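Local coordinates for protein nitrilotriacetate monooxygenase (Burkholderia pseudomallei, PDB 3SDO) that probably acts as an FMN-dependent monooxygenase of the NtaA/SnaA/DszA family, built on the luciferase-like TIM-barrel fold, at residues A[80-83]-A[84-88]; A[102-106]-A[107-111]; A[166-169]-A[170-174]; A[209-212]-A[213-217]; A[403-406]-A[407-411]. All coordinates share one frame; numbering follows the deposited sequence.

Contact 1. Residues A[80-83]-A[84-88]; sequences ISLL and SALAV
I80 and S84 meet across one turn of helix 79-88, a helix of the luciferase-like TIM barrel that packs against strands 56-59 and 94-100. The carbonyl O of I80 takes two donors: S84 N at 3.0 Å, the ordinary i to i+4 bond, and S84 OG at 2.7 Å, the two arriving from opposite faces of the carbonyl plane. With OG anti to its own carbonyl carbon (chi1 -66°), the serine side chain folds back onto the helix, which gives the buried hydroxyl a partner. S81 O accepts A85 N in the same way; the S81 hydroxyl turns outward to E78 and to S115 of the second subunit, and small residues here let the subunits come close, S81 and A85 packing on S84 of the second subunit. L82 and L86 make an apolar face toward helix 39-51. Their side chains cross obliquely, both L82 CG and L82 CD1 lying against the methyl end of L86. The L83 side chain packs on the barrel strands, touching I59 and L95, while its carbonyl receives A87 N. On the apolar face, L82 CG lies 4.1 Å from L86 CD1.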
loop_
_atom_site.group_PDB
_atom_site.type_symbol
_atom_site.label_atom_id
_atom_site.label_comp_id
_atom_site.label_asym_id
_atom_site.label_seq_id
_atom_site.Cartn_x
_atom_site.Cartn_y
_atom_site.Cartn_z
ATOM N N ILE A 80 -1.415 -1.154 1.691
ATOM C CA ILE A 80 -1.838 0.009 0.888
ATOM C C ILE A 80 -1.838 -0.363 -0.595
ATOM O O ILE A 80 -2.812 -0.075 -1.302
ATOM C CB ILE A 80 -0.965 1.246 1.123
ATOM C CG1 ILE A 80 -1.110 1.732 2.560
ATOM C CG2 ILE A 80 -1.292 2.380 0.097
ATOM C CD1 ILE A 80 -2.496 2.306 2.884
ATOM N N SER A 81 -0.743 -0.973 -1.062
ATOM C CA SER A 81 -0.661 -1.440 -2.436
ATOM C C SER A 81 -1.775 -2.450 -2.757
ATOM O O SER A 81 -2.471 -2.314 -3.763
ATOM C CB SER A 81 0.706 -2.061 -2.767
ATOM O OG SER A 81 1.086 -3.083 -1.852
ATOM N N LEU A 82 -1.941 -3.465 -1.914
ATOM C CA LEU A 82 -2.947 -4.499 -2.193
ATOM C C LEU A 82 -4.359 -3.902 -2.239
ATOM O O LEU A 82 -5.136 -4.178 -3.161
ATOM C CB LEU A 82 -2.859 -5.647 -1.162
ATOM C CG LEU A 82 -3.917 -6.766 -1.276
ATOM C CD1 LEU A 82 -3.900 -7.489 -2.613
ATOM C CD2 LEU A 82 -3.754 -7.769 -0.119
ATOM N N LEU A 83 -4.688 -3.071 -1.256
ATOM C CA LEU A 83 -6.035 -2.533 -1.153
ATOM C C LEU A 83 -6.353 -1.554 -2.293
ATOM O O LEU A 83 -7.492 -1.497 -2.777
ATOM C CB LEU A 83 -6.222 -1.871 0.213
ATOM C CG LEU A 83 -6.361 -2.880 1.367
ATOM C CD1 LEU A 83 -6.363 -2.131 2.713
ATOM C CD2 LEU A 83 -7.622 -3.751 1.238
ATOM N N SER A 84 -5.331 -0.840 -2.756
ATOM C CA SER A 84 -5.496 0.144 -3.815
ATOM C C SER A 84 -5.775 -0.569 -5.151
ATOM O O SER A 84 -6.639 -0.163 -5.916
ATOM C CB SER A 84 -4.243 1.023 -3.914
ATOM O OG SER A 84 -4.059 1.823 -2.749
ATOM N N ALA A 85 -5.042 -1.657 -5.404
ATOM C CA ALA A 85 -5.288 -2.518 -6.563
ATOM C C ALA A 85 -6.700 -3.177 -6.487
ATOM O O ALA A 85 -7.418 -3.206 -7.471
ATOM C CB ALA A 85 -4.152 -3.581 -6.689
ATOM N N LEU A 86 -7.089 -3.679 -5.315
ATOM C CA LEU A 86 -8.402 -4.296 -5.128
ATOM C C LEU A 86 -9.558 -3.290 -5.325
ATOM O O LEU A 86 -10.612 -3.652 -5.874
ATOM C CB LEU A 86 -8.531 -4.948 -3.728
ATOM C CG LEU A 86 -7.722 -6.236 -3.507
ATOM C CD1 LEU A 86 -7.906 -6.716 -2.102
ATOM C CD2 LEU A 86 -8.121 -7.318 -4.502
ATOM N N ALA A 87 -9.340 -2.043 -4.908
ATOM C CA ALA A 87 -10.360 -0.979 -4.975
ATOM C C ALA A 87 -10.928 -0.850 -6.380
ATOM O O ALA A 87 -12.129 -0.711 -6.594
ATOM C CB ALA A 87 -9.738 0.354 -4.565
ATOM N N VAL A 88 -10.022 -0.944 -7.344
ATOM C CA VAL A 88 -10.299 -0.638 -8.722
ATOM C C VAL A 88 -10.955 -1.849 -9.455
ATOM O O VAL A 88 -11.541 -1.718 -10.543
ATOM C CB VAL A 88 -8.923 -0.115 -9.301
ATOM C CG1 VAL A 88 -8.480 -0.875 -10.494
ATOM C CG2 VAL A 88 -8.952 1.392 -9.415
#

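Contact 2. Residues A[102-106]-A[107-111]; sequences SYSEP and YNVAR
E105 and V109 are joined by the first full turn of helix 106-119, with E105 at the N-cap, where the chain passes from a loop after barrel strand 94-100 into the helix. V109 N gives its hydrogen to E105 O at 3.0 Å, nearly along the C=O axis; A110 N also bonds to P106 O, at 2.9 Å. Proline suits this first turn because its ring holds phi near the helical value (here -55°) and its missing N-H costs nothing there. S104 presses its side chain on V109 more tightly than usual van der Waals contact, S104 CB lying 3.3 Å from V109 CG2. Beside these contacts the amide of N108 lies across the E105 side chain, N108 ND2 3.7 Å from E105 CB, with the amide and carboxylate planes 81° apart.

Two waters complete the helix start. One gives a hydrogen to E105 OE1 and accepts from Y107 N, so the glutamate, bent at chi2 (-79°), reaches a first-turn N-H indirectly. The other accepts from both E105 N and N108 ND2, each at 2.8 Å.

Farther out, the S104 hydroxyl is held by S100 O and H157 NE2, and Y107 OH bonds to P203 O. The second subunit binds both ends of the N108 amide: OD1 meets Y140 OH and ND2 meets Y103 O, both of that chain.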
loop_
_atom_site.group_PDB
_atom_site.type_symbol
_atom_site.label_atom_id
_atom_site.label_comp_id
_atom_site.label_asym_id
_atom_site.label_seq_id
_atom_site.Cartn_x
_atom_site.Cartn_y
_atom_site.Cartn_z
ATOM N N SER A 102 3.721 2.760 15.484
ATOM C CA SER A 102 5.117 2.951 15.946
ATOM C C SER A 102 6.108 3.032 14.801
ATOM O O SER A 102 7.165 3.643 14.942
ATOM C CB SER A 102 5.538 1.832 16.897
ATOM O OG SER A 102 4.648 1.740 17.998
ATOM N N TYR A 103 5.757 2.460 13.653
ATOM C CA TYR A 103 6.720 2.311 12.566
ATOM C C TYR A 103 6.260 2.957 11.260
ATOM O O TYR A 103 6.610 2.505 10.188
ATOM C CB TYR A 103 7.041 0.825 12.383
ATOM C CG TYR A 103 7.497 0.177 13.678
ATOM C CD1 TYR A 103 8.587 0.674 14.371
ATOM C CD2 TYR A 103 6.789 -0.881 14.243
ATOM C CE1 TYR A 103 9.007 0.096 15.572
ATOM C CE2 TYR A 103 7.209 -1.476 15.438
ATOM C CZ TYR A 103 8.312 -0.972 16.097
ATOM O OH TYR A 103 8.715 -1.547 17.281
ATOM N N SER A 104 5.498 4.040 11.390
ATOM C CA SER A 104 4.990 4.804 10.254
ATOM C C SER A 104 4.979 6.267 10.637
ATOM O O SER A 104 4.721 6.622 11.802
ATOM C CB SER A 104 3.573 4.405 9.965
ATOM O OG SER A 104 2.745 4.925 11.011
ATOM N N GLU A 105 5.275 7.124 9.678
ATOM C CA GLU A 105 5.157 8.568 9.911
ATOM C C GLU A 105 3.692 8.968 9.735
ATOM O O GLU A 105 3.092 8.645 8.709
ATOM C CB GLU A 105 6.041 9.351 8.941
ATOM C CG GLU A 105 7.508 9.326 9.284
ATOM C CD GLU A 105 7.912 10.310 10.422
ATOM O OE1 GLU A 105 7.118 11.206 10.814
ATOM O OE2 GLU A 105 9.056 10.195 10.911
ATOM N N PRO A 106 3.117 9.693 10.713
ATOM C CA PRO A 106 1.702 10.059 10.571
ATOM C C PRO A 106 1.365 10.792 9.259
ATOM O O PRO A 106 0.299 10.563 8.701
ATOM C CB PRO A 106 1.436 10.978 11.775
ATOM C CG PRO A 106 2.749 11.255 12.386
ATOM C CD PRO A 106 3.700 10.201 11.967
ATOM N N TYR A 107 2.263 11.641 8.766
ATOM C CA TYR A 107 1.987 12.327 7.497
ATOM C C TYR A 107 1.851 11.330 6.344
ATOM O O TYR A 107 0.961 11.473 5.492
ATOM C CB TYR A 107 3.040 13.408 7.189
ATOM C CG TYR A 107 2.573 14.465 6.187
ATOM C CD1 TYR A 107 1.791 15.553 6.590
ATOM C CD2 TYR A 107 2.905 14.367 4.837
ATOM C CE1 TYR A 107 1.380 16.539 5.673
ATOM C CE2 TYR A 107 2.482 15.326 3.913
ATOM C CZ TYR A 107 1.725 16.410 4.339
ATOM O OH TYR A 107 1.314 17.352 3.421
ATOM N N ASN A 108 2.703 10.309 6.326
ATOM C CA ASN A 108 2.635 9.277 5.289
ATOM C C ASN A 108 1.385 8.402 5.430
ATOM O O ASN A 108 0.765 8.043 4.438
ATOM C CB ASN A 108 3.894 8.373 5.311
ATOM C CG ASN A 108 5.147 9.101 4.851
ATOM O OD1 ASN A 108 5.064 10.048 4.066
ATOM N ND2 ASN A 108 6.318 8.670 5.345
ATOM N N VAL A 109 1.054 8.015 6.661
ATOM C CA VAL A 109 -0.160 7.249 6.915
ATOM C C VAL A 109 -1.382 8.011 6.440
ATOM O O VAL A 109 -2.236 7.474 5.724
ATOM C CB VAL A 109 -0.285 6.885 8.415
ATOM C CG1 VAL A 109 -1.665 6.228 8.709
ATOM C CG2 VAL A 109 0.877 5.943 8.813
ATOM N N ALA A 110 -1.461 9.270 6.824
ATOM C CA ALA A 110 -2.580 10.100 6.424
ATOM C C ALA A 110 -2.734 10.158 4.891
ATOM O O ALA A 110 -3.853 9.972 4.365
ATOM C CB ALA A 110 -2.442 11.497 7.040
ATOM N N ARG A 111 -1.628 10.374 4.181
ATOM C CA ARG A 111 -1.656 10.476 2.717
ATOM C C ARG A 111 -2.021 9.166 2.060
ATOM O O ARG A 111 -2.823 9.149 1.134
ATOM C CB ARG A 111 -0.295 10.911 2.146
ATOM C CG ARG A 111 0.115 12.359 2.395
ATOM C CD ARG A 111 1.353 12.701 1.589
ATOM N NE ARG A 111 1.080 12.757 0.155
ATOM C CZ ARG A 111 1.953 12.468 -0.807
ATOM N NH1 ARG A 111 3.179 12.044 -0.525
ATOM N NH2 ARG A 111 1.580 12.576 -2.071
HETATM O O HOH W 1 4.777 12.657 9.990
HETATM O O HOH W 2 6.201 6.527 7.118
#

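Contact 3. Residues A[166-169]-A[170-174]; sequences DSWD and DDALV
W168, just before a tight turn, meets A172 and L173 beyond it. The methyl of A172 sits at the indole edge, close to the ring plane, with A172 CB 3.7 Å from W168 CE3. L173 comes in obliquely, its side chain crossing that of W168 at about a right angle and placing L173 CD2 3.6 Å from W168 CZ3. A small residue and a branched one thus share the six-membered part of the indole, while NE1 bonds to L204 O. N75 of the second subunit packs on both W168 and L173.

The backbone contributes one hydrogen bond, A172 N to D169 O at 3.0 Å, with the donor standing well above the carbonyl plane.

Among the charged groups, D169 OD2 and D171 OD1 lie 4.3 Å apart, and a single water donates to both, at 2.9 Å to D169 OD2 and 2.7 Å to D171 OD1. This bridge probably eases the repulsion between the two carboxylates. Other partners probably offset the remaining charge: D169 OD1 bonds to H189, and D170 makes a salt bridge to R208 and a hydrogen bond to Y439.

A172 N to D169 O closes a turn that the backbone angles of D170 and D171 make type I, a beta turn in the long excursion between helix 150-165 and strand 193-194.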
loop_
_atom_site.group_PDB
_atom_site.type_symbol
_atom_site.label_atom_id
_atom_site.label_comp_id
_atom_site.label_asym_id
_atom_site.label_seq_id
_atom_site.Cartn_x
_atom_site.Cartn_y
_atom_site.Cartn_z
ATOM N N ASP A 166 -8.431 16.575 8.196
ATOM C CA ASP A 166 -9.335 17.721 8.139
ATOM C C ASP A 166 -8.674 18.976 7.552
ATOM O O ASP A 166 -9.204 20.073 7.701
ATOM C CB ASP A 166 -9.948 17.977 9.531
ATOM C CG ASP A 166 -11.039 16.951 9.893
ATOM O OD1 ASP A 166 -11.411 16.130 9.017
ATOM O OD2 ASP A 166 -11.558 16.982 11.042
ATOM N N SER A 167 -7.559 18.801 6.834
ATOM C CA SER A 167 -6.832 19.928 6.232
ATOM C C SER A 167 -7.711 20.720 5.276
ATOM O O SER A 167 -7.719 21.961 5.311
ATOM C CB SER A 167 -5.599 19.452 5.470
ATOM O OG SER A 167 -4.638 18.877 6.327
ATOM N N TRP A 168 -8.449 19.984 4.452
ATOM C CA TRP A 168 -9.220 20.545 3.332
ATOM C C TRP A 168 -10.720 20.449 3.558
ATOM O O TRP A 168 -11.271 19.356 3.515
ATOM C CB TRP A 168 -8.876 19.780 2.054
ATOM C CG TRP A 168 -7.509 20.110 1.511
ATOM C CD1 TRP A 168 -6.340 19.428 1.734
ATOM C CD2 TRP A 168 -7.189 21.182 0.652
ATOM N NE1 TRP A 168 -5.305 20.044 1.089
ATOM C CE2 TRP A 168 -5.800 21.125 0.408
ATOM C CE3 TRP A 168 -7.938 22.217 0.081
ATOM C CZ2 TRP A 168 -5.153 22.045 -0.389
ATOM C CZ3 TRP A 168 -7.293 23.126 -0.709
ATOM C CH2 TRP A 168 -5.911 23.045 -0.933
ATOM N N ASP A 169 -11.402 21.574 3.780
ATOM C CA ASP A 169 -12.856 21.510 3.886
ATOM C C ASP A 169 -13.419 20.831 2.636
ATOM O O ASP A 169 -12.867 20.958 1.546
ATOM C CB ASP A 169 -13.521 22.886 3.992
ATOM C CG ASP A 169 -13.186 23.641 5.273
ATOM O OD1 ASP A 169 -12.561 23.091 6.224
ATOM O OD2 ASP A 169 -13.587 24.820 5.317
ATOM N N ASP A 170 -14.541 20.148 2.803
ATOM C CA ASP A 170 -15.170 19.403 1.701
ATOM C C ASP A 170 -15.441 20.295 0.468
ATOM O O ASP A 170 -15.421 19.820 -0.665
ATOM C CB ASP A 170 -16.475 18.763 2.184
ATOM C CG ASP A 170 -16.254 17.684 3.223
ATOM O OD1 ASP A 170 -15.159 17.050 3.226
ATOM O OD2 ASP A 170 -17.200 17.445 4.034
ATOM N N ASP A 171 -15.636 21.590 0.699
ATOM C CA ASP A 171 -15.982 22.543 -0.372
ATOM C C ASP A 171 -14.844 23.538 -0.709
ATOM O O ASP A 171 -15.077 24.543 -1.381
ATOM C CB ASP A 171 -17.287 23.286 -0.009
ATOM C CG ASP A 171 -17.244 23.963 1.376
ATOM O OD1 ASP A 171 -16.251 23.848 2.130
ATOM O OD2 ASP A 171 -18.240 24.613 1.732
ATOM N N ALA A 172 -13.609 23.224 -0.299
ATOM C CA ALA A 172 -12.497 24.163 -0.400
ATOM C C ALA A 172 -12.023 24.345 -1.827
ATOM O O ALA A 172 -11.537 25.422 -2.184
ATOM C CB ALA A 172 -11.311 23.721 0.472
ATOM N N LEU A 173 -12.148 23.299 -2.643
ATOM C CA LEU A 173 -11.555 23.302 -3.986
ATOM C C LEU A 173 -12.556 23.854 -5.001
ATOM O O LEU A 173 -13.356 23.113 -5.594
ATOM C CB LEU A 173 -11.059 21.903 -4.369
ATOM C CG LEU A 173 -9.844 21.447 -3.565
ATOM C CD1 LEU A 173 -9.598 19.955 -3.753
ATOM C CD2 LEU A 173 -8.620 22.238 -3.987
ATOM N N VAL A 174 -12.488 25.166 -5.208
ATOM C CA VAL A 174 -13.513 25.882 -5.966
ATOM C C VAL A 174 -13.312 25.705 -7.481
ATOM O O VAL A 174 -14.282 25.529 -8.223
ATOM C CB VAL A 174 -13.501 27.388 -5.601
ATOM C CG1 VAL A 174 -14.394 28.175 -6.559
ATOM C CG2 VAL A 174 -13.952 27.576 -4.160
HETATM O O HOH W 3 -16.276 25.187 4.418
#

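Contact 4. Residues A[209-212]-A[213-217]; sequences SPQG and QPVIF
The flat carboxamide of Q211 lies against the start of strand 215-218, with V215 CG2, P214 CA and Q213 O all on one side of its plane. Q211 OE1 is 3.6 Å from V215 CG2, Q211 NE2 is 3.7 Å from P214 CA, and Q213 O is 3.5 Å from Q211 CG. The chain reaches there because CG lies between the backbone N and carbonyl carbon (chi1 64°) and then runs extended, crossing the V215 side chain at about a right angle. Away from this turn, V215 O lies in plane at the edge of the F217 ring.

Behind the amide, residues S209 to G212 form a type I beta turn closed by G212 N to S209 O at 3.1 Å. S209 OG also accepts from Q211 N at 3.1 Å, making an ST turn inside it. G212 has a positive phi (94°), which a residue without CB tolerates. Round it, Q213 N makes a weak 3.2 Å bond to Q211 O, fitting a classic gamma turn.

An amide carries both a donor and an acceptor, and Q211 uses both: NE2 bonds to D117 and to A124 O, OE1 accepts from R432 N. With D117 also bonded to S209 OG, the buried polar groups of S209 and Q211 have their hydrogen-bond partners and tie the turn to strand 124-129 and helix 431-435.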
loop_
_atom_site.group_PDB
_atom_site.type_symbol
_atom_site.label_atom_id
_atom_site.label_comp_id
_atom_site.label_asym_id
_atom_site.label_seq_id
_atom_site.Cartn_x
_atom_site.Cartn_y
_atom_site.Cartn_z
ATOM N N SER A 209 -12.575 12.330 1.487
ATOM C CA SER A 209 -13.314 11.388 0.637
ATOM C C SER A 209 -14.826 11.552 0.738
ATOM O O SER A 209 -15.321 12.373 1.512
ATOM C CB SER A 209 -12.959 9.947 1.038
ATOM O OG SER A 209 -13.593 9.574 2.265
ATOM N N PRO A 210 -15.576 10.752 -0.027
ATOM C CA PRO A 210 -17.011 10.815 0.148
ATOM C C PRO A 210 -17.523 10.266 1.489
ATOM O O PRO A 210 -18.698 10.435 1.779
ATOM C CB PRO A 210 -17.536 9.978 -1.023
ATOM C CG PRO A 210 -16.467 10.134 -2.081
ATOM C CD PRO A 210 -15.214 10.055 -1.286
ATOM N N GLN A 211 -16.672 9.650 2.321
ATOM C CA GLN A 211 -17.110 9.293 3.691
ATOM C C GLN A 211 -16.459 10.178 4.764
ATOM O O GLN A 211 -16.620 9.942 5.968
ATOM C CB GLN A 211 -16.874 7.821 3.980
ATOM C CG GLN A 211 -15.417 7.387 3.972
ATOM C CD GLN A 211 -15.231 5.959 4.416
ATOM O OE1 GLN A 211 -16.172 5.314 4.917
ATOM N NE2 GLN A 211 -14.015 5.451 4.257
ATOM N N GLY A 212 -15.747 11.206 4.320
ATOM C CA GLY A 212 -15.145 12.215 5.213
ATOM C C GLY A 212 -13.716 11.866 5.567
ATOM O O GLY A 212 -12.769 12.569 5.181
ATOM N N GLN A 213 -13.579 10.776 6.312
ATOM C CA GLN A 213 -12.307 10.192 6.660
ATOM C C GLN A 213 -12.439 8.674 6.663
ATOM O O GLN A 213 -13.548 8.129 6.842
ATOM C CB GLN A 213 -11.903 10.576 8.082
ATOM C CG GLN A 213 -11.811 12.053 8.379
ATOM C CD GLN A 213 -11.281 12.303 9.791
ATOM O OE1 GLN A 213 -11.218 11.385 10.627
ATOM N NE2 GLN A 213 -10.885 13.536 10.054
ATOM N N PRO A 214 -11.302 7.976 6.536
ATOM C CA PRO A 214 -11.346 6.537 6.638
ATOM C C PRO A 214 -11.824 6.073 8.018
ATOM O O PRO A 214 -11.643 6.787 9.011
ATOM C CB PRO A 214 -9.893 6.119 6.399
ATOM C CG PRO A 214 -9.260 7.236 5.696
ATOM C CD PRO A 214 -9.973 8.470 6.113
ATOM N N VAL A 215 -12.459 4.908 8.051
ATOM C CA VAL A 215 -12.983 4.316 9.287
ATOM C C VAL A 215 -11.838 3.722 10.149
ATOM O O VAL A 215 -10.907 3.047 9.628
ATOM C CB VAL A 215 -14.029 3.244 8.960
ATOM C CG1 VAL A 215 -14.654 2.651 10.237
ATOM C CG2 VAL A 215 -15.127 3.850 8.059
ATOM N N ILE A 216 -11.878 3.996 11.450
ATOM C CA ILE A 216 -10.841 3.498 12.348
ATOM C C ILE A 216 -11.284 2.190 12.994
ATOM O O ILE A 216 -12.326 2.130 13.679
ATOM C CB ILE A 216 -10.489 4.518 13.458
ATOM C CG1 ILE A 216 -10.069 5.854 12.859
ATOM C CG2 ILE A 216 -9.375 3.977 14.388
ATOM C CD1 ILE A 216 -8.980 5.790 11.797
ATOM N N PHE A 217 -10.474 1.158 12.760
ATOM C CA PHE A 217 -10.595 -0.145 13.387
ATOM C C PHE A 217 -9.496 -0.281 14.432
ATOM O O PHE A 217 -8.382 0.236 14.256
ATOM C CB PHE A 217 -10.438 -1.255 12.339
ATOM C CG PHE A 217 -11.647 -1.443 11.471
ATOM C CD1 PHE A 217 -11.991 -0.507 10.533
ATOM C CD2 PHE A 217 -12.418 -2.581 11.588
ATOM C CE1 PHE A 217 -13.088 -0.686 9.742
ATOM C CE2 PHE A 217 -13.546 -2.761 10.826
ATOM C CZ PHE A 217 -13.887 -1.812 9.914
#

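Contact 5. Residues A[403-406]-A[407-411]; sequences FGLD and DFVDH
L405 and V409 make the close side of this helical contact, one turn apart on helix 401-418. L405 CD1 rests 3.9 Å from V409 CG1 where the two branched side chains converge obliquely; the leucine reaches there with CG anti to the backbone N (chi1 -175°). V409 also presses its other methyl on the backbone, V409 CG2 lying 3.2 Å from L405 O, the same carbonyl that accepts V409 N at 2.9 Å. Both residues are buried against helix 39-51 and I54, which suits their purely apolar side chains. G404 lies on this buried turn too, its carbonyl accepting F408 N, while the F408 ring leads away to meet F12 edge-to-face and to pack on M382.

The more open side is acidic. D407 turns its carboxylate back over F403 O, and D407 OD2 comes to the rim of the F403 ring, in its plane, 3.4 Å from F403 CD1, with the ring and carboxylate planes 62° apart. The faintly positive edge of an aromatic ring suits such an oxygen, though its main partner is K287, by a salt bridge. D406 and D410, one turn apart, bond through their backbones, D410 N to D406 O at 2.9 Å. Farthest out, H411 N of the exposed histidine bonds to D407 O in the ordinary i+4 pattern, where the helix widens into a pi-type turn at 408-411.

The result is an amphipathic helix that follows strand 393-396 of the barrel and packs on helix 39-51, its acids paired outside these residues: D407 with K287, D406 with R45 and R48, D410 with R48.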
loop_
_atom_site.group_PDB
_atom_site.type_symbol
_atom_site.label_atom_id
_atom_site.label_comp_id
_atom_site.label_asym_id
_atom_site.label_seq_id
_atom_site.Cartn_x
_atom_site.Cartn_y
_atom_site.Cartn_z
ATOM N N PHE A 403 -12.741 -22.898 0.296
ATOM C CA PHE A 403 -14.037 -23.511 0.621
ATOM C C PHE A 403 -14.705 -22.844 1.803
ATOM O O PHE A 403 -15.922 -22.790 1.858
ATOM C CB PHE A 403 -13.927 -25.020 0.846
ATOM C CG PHE A 403 -13.492 -25.406 2.224
ATOM C CD1 PHE A 403 -14.415 -25.528 3.239
ATOM C CD2 PHE A 403 -12.162 -25.655 2.500
ATOM C CE1 PHE A 403 -14.024 -25.902 4.508
ATOM C CE2 PHE A 403 -11.762 -26.023 3.768
ATOM C CZ PHE A 403 -12.692 -26.147 4.778
ATOM N N GLY A 404 -13.922 -22.314 2.740
ATOM C CA GLY A 404 -14.497 -21.621 3.893
ATOM C C GLY A 404 -15.435 -20.483 3.524
ATOM O O GLY A 404 -16.571 -20.398 4.029
ATOM N N LEU A 405 -14.963 -19.573 2.672
ATOM C CA LEU A 405 -15.802 -18.460 2.267
ATOM C C LEU A 405 -16.952 -18.912 1.365
ATOM O O LEU A 405 -18.074 -18.423 1.507
ATOM C CB LEU A 405 -14.976 -17.392 1.551
ATOM C CG LEU A 405 -15.677 -16.092 1.148
ATOM C CD1 LEU A 405 -16.169 -15.310 2.363
ATOM C CD2 LEU A 405 -14.680 -15.242 0.345
ATOM N N ASP A 406 -16.677 -19.814 0.420
ATOM C CA ASP A 406 -17.724 -20.330 -0.458
ATOM C C ASP A 406 -18.882 -20.896 0.373
ATOM O O ASP A 406 -20.043 -20.558 0.135
ATOM C CB ASP A 406 -17.204 -21.438 -1.371
ATOM C CG ASP A 406 -16.196 -20.944 -2.395
ATOM O OD1 ASP A 406 -15.988 -19.724 -2.528
ATOM O OD2 ASP A 406 -15.619 -21.787 -3.081
ATOM N N ASP A 407 -18.563 -21.767 1.332
ATOM C CA ASP A 407 -19.597 -22.366 2.196
ATOM C C ASP A 407 -20.375 -21.306 2.937
ATOM O O ASP A 407 -21.616 -21.382 3.058
ATOM C CB ASP A 407 -18.996 -23.297 3.247
ATOM C CG ASP A 407 -18.503 -24.620 2.672
ATOM O OD1 ASP A 407 -18.733 -24.901 1.482
ATOM O OD2 ASP A 407 -17.841 -25.369 3.433
ATOM N N PHE A 408 -19.656 -20.339 3.502
ATOM C CA PHE A 408 -20.303 -19.343 4.323
ATOM C C PHE A 408 -21.272 -18.502 3.489
ATOM O O PHE A 408 -22.433 -18.311 3.871
ATOM C CB PHE A 408 -19.279 -18.457 5.039
ATOM C CG PHE A 408 -19.906 -17.422 5.897
ATOM C CD1 PHE A 408 -20.157 -16.155 5.393
ATOM C CD2 PHE A 408 -20.300 -17.729 7.195
ATOM C CE1 PHE A 408 -20.776 -15.196 6.175
ATOM C CE2 PHE A 408 -20.918 -16.780 7.971
ATOM C CZ PHE A 408 -21.161 -15.509 7.457
ATOM N N VAL A 409 -20.814 -18.009 2.342
ATOM C CA VAL A 409 -21.663 -17.128 1.532
ATOM C C VAL A 409 -22.806 -17.881 0.859
ATOM O O VAL A 409 -23.896 -17.340 0.723
ATOM C CB VAL A 409 -20.856 -16.287 0.476
ATOM C CG1 VAL A 409 -19.842 -15.391 1.176
ATOM C CG2 VAL A 409 -20.182 -17.152 -0.546
ATOM N N ASP A 410 -22.574 -19.120 0.448
ATOM C CA ASP A 410 -23.607 -19.878 -0.246
ATOM C C ASP A 410 -24.636 -20.494 0.710
ATOM O O ASP A 410 -25.801 -20.649 0.348
ATOM C CB ASP A 410 -22.976 -20.959 -1.136
ATOM C CG ASP A 410 -22.247 -20.378 -2.348
ATOM O OD1 ASP A 410 -22.338 -19.161 -2.634
ATOM O OD2 ASP A 410 -21.569 -21.148 -3.025
ATOM N N HIS A 411 -24.222 -20.818 1.932
ATOM C CA HIS A 411 -25.077 -21.581 2.833
ATOM C C HIS A 411 -25.482 -20.877 4.114
ATOM O O HIS A 411 -26.591 -21.056 4.558
ATOM C CB HIS A 411 -24.450 -22.936 3.115
ATOM C CG HIS A 411 -24.234 -23.728 1.871
ATOM N ND1 HIS A 411 -22.979 -23.965 1.351
ATOM C CD2 HIS A 411 -25.117 -24.228 0.976
ATOM C CE1 HIS A 411 -23.098 -24.634 0.216
ATOM N NE2 HIS A 411 -24.385 -24.804 -0.035
#

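The contacts follow one another along a single TIM-barrel chain. Contacts 3 and 4 meet directly: D166 OD1 lies 2.8 Å from Q213 NE2, a probable hydrogen bond that ties the chain just past helix 150-165 to the approach to strand 215-218. Contacts 1 and 2 have centres 18 Å apart without touching, yet both reach the second subunit, as does contact 3. Contacts 1 and 2 are the ones nearer the predicted FMN site: the L82 and S104 side chains lie about 8 and 9 Å from that of D61. R111 of contact 2 forms a salt bridge with D61 of the second subunit. Contact 5 stands apart, its centre 36 Å from that of contact 2, across the chain's centre.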